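PDB 5I62: potential RNA-dependent RNA polymerase from Human picobirnavirus, which catalyses RNA-templated RNA synthesis from ribonucleoside triphosphates, probably in both transcription and replication of the viral double-stranded RNA genome. Local coordinates for residues 99-104 / 266-271; 299-304 / 318-323; 348-353 / 363-368. One frame throughout, in Å; residues are numbered along the deposited sequence.

Contact 1. Residues 99-104 / 266-271; sequences ISKDQV and DQHFNP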
loop_
_atom_site.group_PDB
_atom_site.type_symbol
_atom_site.label_atom_id
_atom_site.label_comp_id
_atom_site.label_asym_id
_atom_site.label_seq_id
_atom_site.Cartn_x
_atom_site.Cartn_y
_atom_site.Cartn_z
ATOM N N ILE A 99 14.236 -1.211 14.229
ATOM C CA ILE A 99 13.737 -0.083 15.008
ATOM C C ILE A 99 14.725 0.405 16.047
ATOM O O ILE A 99 14.402 1.324 16.807
ATOM C CB ILE A 99 12.411 -0.407 15.712
ATOM C CG1 ILE A 99 12.608 -1.609 16.651
ATOM C CG2 ILE A 99 11.321 -0.640 14.667
ATOM C CD1 ILE A 99 11.451 -1.882 17.539
ATOM N N SER A 100 15.910 -0.186 16.123
ATOM C CA SER A 100 16.881 0.212 17.133
ATOM C C SER A 100 18.088 0.942 16.539
ATOM O O SER A 100 19.111 1.088 17.208
ATOM C CB SER A 100 17.302 -1.005 17.957
ATOM O OG SER A 100 17.997 -1.939 17.164
ATOM N N LYS A 101 17.987 1.403 15.294
ATOM C CA LYS A 101 19.011 2.267 14.734
ATOM C C LYS A 101 19.039 3.601 15.486
ATOM O O LYS A 101 18.074 3.977 16.156
ATOM C CB LYS A 101 18.762 2.484 13.242
ATOM C CG LYS A 101 18.953 1.194 12.452
ATOM C CD LYS A 101 18.772 1.338 10.938
ATOM C CE LYS A 101 18.999 -0.045 10.283
ATOM N NZ LYS A 101 18.948 -0.072 8.793
ATOM N N ASP A 102 20.178 4.300 15.404
ATOM C CA ASP A 102 20.288 5.627 16.011
ATOM C C ASP A 102 19.137 6.505 15.533
ATOM O O ASP A 102 18.855 6.570 14.335
ATOM C CB ASP A 102 21.622 6.278 15.645
ATOM C CG ASP A 102 22.830 5.459 16.090
ATOM O OD1 ASP A 102 22.731 4.727 17.102
ATOM O OD2 ASP A 102 23.882 5.540 15.420
ATOM N N GLN A 103 18.462 7.167 16.470
ATOM C CA GLN A 103 17.265 7.929 16.126
ATOM C C GLN A 103 17.165 9.161 17.013
ATOM O O GLN A 103 17.087 9.049 18.240
ATOM C CB GLN A 103 16.010 7.047 16.243
ATOM C CG GLN A 103 15.926 6.279 17.541
ATOM C CD GLN A 103 14.888 5.170 17.523
ATOM O OE1 GLN A 103 13.765 5.348 18.016
ATOM N NE2 GLN A 103 15.272 4.003 16.985
ATOM N N VAL A 104 17.171 10.336 16.393
ATOM C CA VAL A 104 17.073 11.598 17.124
ATOM C C VAL A 104 15.627 12.077 17.168
ATOM O O VAL A 104 14.817 11.713 16.307
ATOM C CB VAL A 104 17.993 12.676 16.520
ATOM C CG1 VAL A 104 19.421 12.148 16.351
ATOM C CG2 VAL A 104 17.436 13.171 15.196
ATOM N N ASP A 266 8.284 0.524 6.794
ATOM C CA ASP A 266 7.513 -0.092 7.870
ATOM C C ASP A 266 8.437 -0.629 8.955
ATOM O O ASP A 266 8.206 -0.420 10.154
ATOM C CB ASP A 266 6.648 -1.240 7.324
ATOM C CG ASP A 266 5.573 -0.772 6.345
ATOM O OD1 ASP A 266 5.451 0.440 6.092
ATOM O OD2 ASP A 266 4.840 -1.641 5.822
ATOM N N GLN A 267 9.477 -1.349 8.534
ATOM C CA GLN A 267 10.383 -2.006 9.468
ATOM C C GLN A 267 11.117 -0.996 10.345
ATOM O O GLN A 267 11.449 -1.297 11.495
ATOM C CB GLN A 267 11.382 -2.871 8.705
ATOM C CG GLN A 267 10.800 -4.076 7.933
ATOM C CD GLN A 267 10.294 -3.732 6.538
ATOM O OE1 GLN A 267 9.858 -2.610 6.273
ATOM N NE2 GLN A 267 10.367 -4.706 5.633
ATOM N N HIS A 268 11.386 0.194 9.820
ATOM C CA HIS A 268 12.139 1.208 10.545
ATOM C C HIS A 268 11.246 2.171 11.307
ATOM O O HIS A 268 11.755 3.143 11.885
ATOM C CB HIS A 268 13.021 2.011 9.579
ATOM C CG HIS A 268 14.195 1.254 9.041
ATOM N ND1 HIS A 268 14.098 0.399 7.968
ATOM C CD2 HIS A 268 15.498 1.245 9.410
ATOM C CE1 HIS A 268 15.284 -0.124 7.714
ATOM N NE2 HIS A 268 16.151 0.373 8.574
ATOM N N PHE A 269 9.929 1.958 11.299
ATOM C CA PHE A 269 9.005 2.907 11.928
ATOM C C PHE A 269 9.080 2.688 13.438
ATOM O O PHE A 269 8.266 1.995 14.049
ATOM C CB PHE A 269 7.594 2.735 11.370
ATOM C CG PHE A 269 6.744 3.965 11.481
ATOM C CD1 PHE A 269 6.877 5.009 10.569
ATOM C CD2 PHE A 269 5.822 4.085 12.497
ATOM C CE1 PHE A 269 6.094 6.152 10.677
ATOM C CE2 PHE A 269 5.040 5.235 12.622
ATOM C CZ PHE A 269 5.164 6.258 11.707
ATOM N N ASN A 270 10.070 3.337 14.046
ATOM C CA ASN A 270 10.584 3.020 15.374
ATOM C C ASN A 270 9.812 3.802 16.442
ATOM O O ASN A 270 8.918 4.581 16.136
ATOM C CB ASN A 270 12.080 3.315 15.381
ATOM C CG ASN A 270 12.375 4.766 15.006
ATOM O OD1 ASN A 270 11.722 5.690 15.490
ATOM N ND2 ASN A 270 13.352 4.958 14.132
ATOM N N PRO A 271 10.142 3.615 17.729
ATOM C CA PRO A 271 9.370 4.291 18.783
ATOM C C PRO A 271 9.446 5.806 18.726
ATOM O O PRO A 271 8.547 6.467 19.242
ATOM C CB PRO A 271 9.991 3.752 20.080
ATOM C CG PRO A 271 10.470 2.361 19.701
ATOM C CD PRO A 271 11.011 2.554 18.298
#
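Lys-101 NZ donates to His-268 NE2 across 2.8 Å, at the edge of the imidazole and almost in its plane. The lysine chain is extended beyond CG, which brings CD to the same edge, 3.6 Å from His-268 CD2. The other ring nitrogen, ND1, bonds Lys-264 O, and the two bonds hold the ring's rotation. Gln-103 and Asn-270 meet tip to tip with their amides stacked, planes 30° apart. Gln-103 OE1 and Asn-270 OD1 lie 3.3 Å apart as two acceptors, without a hydrogen bond; OE1 bonds Thr-272 OG1, OD1 caps Cys-273 N, and Asn-270 ND2 bonds His-380 O. Gln-103 NE2 uses both N-H groups, near its amide plane, to bridge Ile-99 O (2.8 Å, from above the carbonyl plane) and Lys-101 O (2.9 Å, in the carbonyl plane, 168°). Ile-99 lays CG2 3.2 Å from Gln-267 O, and its CB sits 3.8 Å from Asn-270 CB. Residues 266-271 follow strand 257-261 in what the sequence marks as polymerase motif A. Asn-270 is the N-cap of helix 271-284, so the loop between helices 89-97 and 108-116 rests on that helix's start, and Phe-269 packs on helix 327-345.

Contact 2. Residues 299-304 / 318-323; sequences PIKYAI and HGMGSG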
loop_
_atom_site.group_PDB
_atom_site.type_symbol
_atom_site.label_atom_id
_atom_site.label_comp_id
_atom_site.label_asym_id
_atom_site.label_seq_id
_atom_site.Cartn_x
_atom_site.Cartn_y
_atom_site.Cartn_z
ATOM N N PRO A 299 -0.705 1.411 20.604
ATOM C CA PRO A 299 0.612 0.745 20.585
ATOM C C PRO A 299 0.599 -0.664 20.018
ATOM O O PRO A 299 1.684 -1.191 19.760
ATOM C CB PRO A 299 1.042 0.720 22.061
ATOM C CG PRO A 299 -0.152 1.056 22.847
ATOM C CD PRO A 299 -1.117 1.776 21.973
ATOM N N ILE A 300 -0.568 -1.299 19.837
ATOM C CA ILE A 300 -0.589 -2.739 19.539
ATOM C C ILE A 300 0.078 -3.039 18.206
ATOM O O ILE A 300 0.777 -4.049 18.060
ATOM C CB ILE A 300 -2.038 -3.273 19.578
ATOM C CG1 ILE A 300 -2.564 -3.246 21.011
ATOM C CG2 ILE A 300 -2.144 -4.673 18.965
ATOM C CD1 ILE A 300 -4.059 -3.442 21.081
ATOM N N LYS A 301 -0.127 -2.179 17.205
ATOM C CA LYS A 301 0.432 -2.464 15.889
ATOM C C LYS A 301 1.959 -2.474 15.906
ATOM O O LYS A 301 2.570 -3.020 14.979
ATOM C CB LYS A 301 -0.092 -1.456 14.864
ATOM C CG LYS A 301 0.433 -0.013 15.113
ATOM C CD LYS A 301 -0.107 1.004 14.099
ATOM C CE LYS A 301 -1.485 1.538 14.497
ATOM N NZ LYS A 301 -1.414 2.525 15.622
ATOM N N TYR A 302 2.582 -1.890 16.938
ATOM C CA TYR A 302 4.034 -1.854 17.085
ATOM C C TYR A 302 4.567 -2.896 18.063
ATOM O O TYR A 302 5.781 -2.953 18.293
ATOM C CB TYR A 302 4.477 -0.456 17.535
ATOM C CG TYR A 302 3.976 0.628 16.599
ATOM C CD1 TYR A 302 4.448 0.700 15.299
ATOM C CD2 TYR A 302 3.008 1.552 17.005
ATOM C CE1 TYR A 302 3.981 1.672 14.413
ATOM C CE2 TYR A 302 2.540 2.537 16.121
ATOM C CZ TYR A 302 3.039 2.577 14.826
ATOM O OH TYR A 302 2.618 3.531 13.917
ATOM N N ALA A 303 3.694 -3.712 18.658
ATOM C CA ALA A 303 4.126 -4.678 19.662
ATOM C C ALA A 303 3.420 -6.029 19.581
ATOM O O ALA A 303 3.758 -6.918 20.366
ATOM C CB ALA A 303 3.933 -4.098 21.073
ATOM N N ILE A 304 2.461 -6.210 18.679
ATOM C CA ILE A 304 1.640 -7.435 18.684
ATOM C C ILE A 304 2.516 -8.645 18.386
ATOM O O ILE A 304 3.442 -8.547 17.555
ATOM C CB ILE A 304 0.484 -7.315 17.668
ATOM C CG1 ILE A 304 -0.547 -8.453 17.843
ATOM C CG2 ILE A 304 1.016 -7.250 16.227
ATOM C CD1 ILE A 304 -1.809 -8.236 17.032
ATOM N N HIS A 318 8.325 -3.967 17.634
ATOM C CA HIS A 318 8.792 -4.064 16.258
ATOM C C HIS A 318 8.309 -2.831 15.500
ATOM O O HIS A 318 7.659 -1.947 16.064
ATOM C CB HIS A 318 8.308 -5.377 15.614
ATOM C CG HIS A 318 6.835 -5.624 15.787
ATOM N ND1 HIS A 318 5.869 -4.908 15.114
ATOM C CD2 HIS A 318 6.166 -6.515 16.559
ATOM C CE1 HIS A 318 4.671 -5.347 15.456
ATOM N NE2 HIS A 318 4.821 -6.323 16.334
ATOM N N GLY A 319 8.655 -2.765 14.217
ATOM C CA GLY A 319 8.201 -1.677 13.382
ATOM C C GLY A 319 6.716 -1.813 13.075
ATOM O O GLY A 319 5.996 -2.633 13.643
ATOM N N MET A 320 6.258 -0.984 12.137
ATOM C CA MET A 320 4.858 -1.009 11.743
ATOM C C MET A 320 4.457 -2.397 11.272
ATOM O O MET A 320 5.009 -2.917 10.301
ATOM C CB MET A 320 4.593 0.004 10.640
ATOM C CG MET A 320 3.219 -0.140 10.035
ATOM S SD MET A 320 1.931 0.277 11.230
ATOM C CE MET A 320 2.076 2.085 11.196
ATOM N N GLY A 321 3.474 -2.992 11.949
ATOM C CA GLY A 321 2.933 -4.253 11.476
ATOM C C GLY A 321 2.166 -4.012 10.194
ATOM O O GLY A 321 1.010 -3.587 10.232
ATOM N N SER A 322 2.818 -4.242 9.053
ATOM C CA SER A 322 2.250 -3.970 7.736
ATOM C C SER A 322 0.949 -4.735 7.540
ATOM O O SER A 322 0.990 -5.926 7.213
ATOM C CB SER A 322 3.249 -4.351 6.636
ATOM O OG SER A 322 4.590 -4.066 7.030
ATOM N N GLY A 323 -0.199 -4.073 7.743
ATOM C CA GLY A 323 -1.478 -4.769 7.856
ATOM C C GLY A 323 -2.394 -4.235 8.947
ATOM O O GLY A 323 -3.585 -4.568 8.994
#
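His-318 fills the tight end of the contact, its ring set against the backbone of 302-304. Tyr-302 O lies 3.7 Å above the imidazole plane, over its centre, and also accepts from His-318 N at 2.8 Å. At the ring edge NE2 donates to a lone pair of Ile-304 O, 2.9 Å away, while ND1 reaches Gly-319 O at 2.7 Å within its own segment. The ring of Trp-204 also meets the imidazole, and Tyr-96 makes an edge-to-face contact with it. Met-320, bent at chi2 and chi3, crosses Tyr-302 obliquely: CE comes to 3.1 Å from OH, and SD makes an oblique Met-aromatic contact, 4.9 Å from the ring centroid. Lys-301 CG lies over the centre of a face of that phenol, and its CD meets Met-320 SD at 3.6 Å. Lys-301 NZ forms a salt bridge with Asp-330 of helix 327-345 and also bonds Tyr-218 OH; Tyr-302 OH bonds the same carboxylate. The hold then slackens. Gly-321 N to Lys-301 O is the longest of the three cross-bonds, bent at 142°; beyond it partly exposed Ser-322 and Gly-323, whose sequence fits the Ser-Gly start of polymerase motif B, leave the contact. With both ring nitrogens facing carbonyl oxygens and a third such oxygen over its face, a doubly protonated His-318 is plausible.

Contact 3. Residues 348-353 / 363-368; sequences TTLNPN and LTYPGI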
loop_
_atom_site.group_PDB
_atom_site.type_symbol
_atom_site.label_atom_id
_atom_site.label_comp_id
_atom_site.label_asym_id
_atom_site.label_seq_id
_atom_site.Cartn_x
_atom_site.Cartn_y
_atom_site.Cartn_z
ATOM N N THR A 348 13.359 27.506 5.910
ATOM C CA THR A 348 12.313 27.899 4.982
ATOM C C THR A 348 11.055 27.096 5.309
ATOM O O THR A 348 10.927 26.511 6.391
ATOM C CB THR A 348 12.799 27.756 3.524
ATOM O OG1 THR A 348 11.814 28.300 2.642
ATOM C CG2 THR A 348 13.038 26.280 3.159
ATOM N N THR A 349 10.116 27.076 4.369
ATOM C CA THR A 349 8.777 26.538 4.563
ATOM C C THR A 349 8.486 25.501 3.486
ATOM O O THR A 349 8.814 25.703 2.317
ATOM C CB THR A 349 7.731 27.665 4.519
ATOM O OG1 THR A 349 7.986 28.584 5.586
ATOM C CG2 THR A 349 6.324 27.127 4.664
ATOM N N LEU A 350 7.879 24.383 3.892
ATOM C CA LEU A 350 7.494 23.353 2.939
ATOM C C LEU A 350 6.461 23.916 1.973
ATOM O O LEU A 350 5.496 24.558 2.388
ATOM C CB LEU A 350 6.913 22.133 3.679
ATOM C CG LEU A 350 6.488 20.974 2.768
ATOM C CD1 LEU A 350 7.751 20.374 2.092
ATOM C CD2 LEU A 350 5.686 19.908 3.556
ATOM N N ASN A 351 6.657 23.692 0.680
ATOM C CA ASN A 351 5.589 23.993 -0.265
ATOM C C ASN A 351 4.429 23.059 0.054
ATOM O O ASN A 351 4.596 21.840 -0.028
ATOM C CB ASN A 351 6.076 23.795 -1.690
ATOM C CG ASN A 351 5.049 24.210 -2.735
ATOM O OD1 ASN A 351 3.858 23.879 -2.636
ATOM N ND2 ASN A 351 5.511 24.946 -3.744
ATOM N N PRO A 352 3.257 23.572 0.438
ATOM C CA PRO A 352 2.179 22.690 0.923
ATOM C C PRO A 352 1.582 21.804 -0.157
ATOM O O PRO A 352 0.845 20.863 0.174
ATOM C CB PRO A 352 1.138 23.674 1.477
ATOM C CG PRO A 352 1.362 24.938 0.651
ATOM C CD PRO A 352 2.863 24.997 0.446
ATOM N N ASN A 353 1.884 22.063 -1.430
ATOM C CA ASN A 353 1.465 21.160 -2.493
ATOM C C ASN A 353 2.369 19.937 -2.630
ATOM O O ASN A 353 2.099 19.085 -3.487
ATOM C CB ASN A 353 1.382 21.922 -3.809
ATOM C CG ASN A 353 0.422 23.098 -3.725
ATOM O OD1 ASN A 353 -0.779 22.904 -3.527
ATOM N ND2 ASN A 353 0.942 24.309 -3.863
ATOM N N LEU A 363 8.226 16.357 -3.012
ATOM C CA LEU A 363 8.220 17.604 -2.255
ATOM C C LEU A 363 9.158 18.631 -2.870
ATOM O O LEU A 363 10.071 18.307 -3.628
ATOM C CB LEU A 363 8.591 17.368 -0.780
ATOM C CG LEU A 363 10.077 17.168 -0.437
ATOM C CD1 LEU A 363 10.320 17.428 1.048
ATOM C CD2 LEU A 363 10.526 15.747 -0.780
ATOM N N THR A 364 8.935 19.884 -2.493
ATOM C CA THR A 364 9.867 20.939 -2.857
ATOM C C THR A 364 9.821 22.023 -1.789
ATOM O O THR A 364 8.821 22.182 -1.086
ATOM C CB THR A 364 9.559 21.509 -4.258
ATOM O OG1 THR A 364 10.629 22.363 -4.690
ATOM C CG2 THR A 364 8.260 22.295 -4.244
ATOM N N TYR A 365 10.945 22.717 -1.633
ATOM C CA TYR A 365 11.037 23.930 -0.836
ATOM C C TYR A 365 12.280 24.686 -1.285
ATOM O O TYR A 365 13.132 24.119 -1.970
ATOM C CB TYR A 365 11.072 23.619 0.674
ATOM C CG TYR A 365 12.238 22.759 1.128
ATOM C CD1 TYR A 365 13.514 23.301 1.320
ATOM C CD2 TYR A 365 12.055 21.407 1.412
ATOM C CE1 TYR A 365 14.572 22.508 1.749
ATOM C CE2 TYR A 365 13.098 20.608 1.844
ATOM C CZ TYR A 365 14.357 21.161 2.008
ATOM O OH TYR A 365 15.396 20.361 2.434
ATOM N N PRO A 366 12.396 25.964 -0.949
ATOM C CA PRO A 366 13.549 26.754 -1.434
ATOM C C PRO A 366 14.898 26.147 -1.078
ATOM O O PRO A 366 15.192 25.936 0.100
ATOM C CB PRO A 366 13.350 28.111 -0.747
ATOM C CG PRO A 366 11.848 28.234 -0.692
ATOM C CD PRO A 366 11.362 26.830 -0.347
ATOM N N GLY A 367 15.716 25.853 -2.091
ATOM C CA GLY A 367 17.037 25.294 -1.861
ATOM C C GLY A 367 17.075 23.810 -1.552
ATOM O O GLY A 367 18.128 23.306 -1.153
ATOM N N ILE A 368 15.962 23.090 -1.733
ATOM C CA ILE A 368 15.939 21.660 -1.426
ATOM C C ILE A 368 16.943 20.896 -2.282
ATOM O O ILE A 368 17.148 21.204 -3.460
ATOM C CB ILE A 368 14.520 21.095 -1.623
ATOM C CG1 ILE A 368 14.451 19.620 -1.224
ATOM C CG2 ILE A 368 14.062 21.233 -3.083
ATOM C CD1 ILE A 368 13.016 19.107 -1.285
#
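Thr-348 straddles Tyr-365 and Pro-366, one branch on each. Its methyl CG2 meets the ring obliquely at 3.5 Å from Tyr-365 CD1, while OG1, anti to the backbone N (chi1 -173°), lies 3.3 Å from Pro-366 CG, against the pyrrolidine ring. Tyr-365 points CB at the facing segment, 3.5 Å from Thr-349 O, while the ring extends away from that chain, with CG between the backbone N and the carbonyl carbon (chi1 60°). That ring is folded back over its own turn, and Ile-368 CB stands above the centre of one face. Near the plane of the same ring, Leu-350 CD1 approaches the CD2 edge. This methyl is shared: it also touches Leu-363 CD1 at 4.0 Å, the two leucine side chains crossing at about a right angle, and lies 3.8 Å from Thr-364 O. Asn-351 and Thr-364 cross at a slant, with CB of the asparagine 3.7 Å from the threonine methyl CG2. Between them runs the one hydrogen bond joining the segments, Asn-351 N to Thr-364 O, 3.2 Å. The polar ends turn elsewhere. Asn-351 OD1 accepts from Asn-353 N at 2.9 Å, an Asx turn, and its ND2 bonds Thr-250 OG1; Thr-364 OG1 bonds Val-256 O. In 363-368 a type II turn from Tyr-365 to Ile-368, with Gly-367 at positive phi, swings the chain toward helix 370-378. The two segments close the open end of the hairpin 355-357/360-363, at whose turn lies the Gly-Asp-Asp of polymerase motif C. With a single backbone bond between them, methyl, ring and proline contacts supply most of the grip, while the amide and hydroxyl groups tie the hairpin's base to helix 237-250 and to the approach to strand 257-261.

From the N terminus, contact 1 closes by far the longest loop, bringing 99-104 back to 266-271 after 161 intervening residues. Contact 2 opens only after helices 271-284 and 288-296, and closes around the short strands 306-309 and 312-314. Contact 3 follows helix 327-345 and brackets the hairpin 355-357/360-363. The three run in series, neither nested nor crossed. Contacts 1 and 2 touch: Asp-266 OD2 probably bonds Ser-322 OG, joining motif A to motif B, and Phe-269 packs on Tyr-302. Contact 3 stands apart, its nearest atoms about 15 Å from contact 1, but helix 327-345 bears on all three.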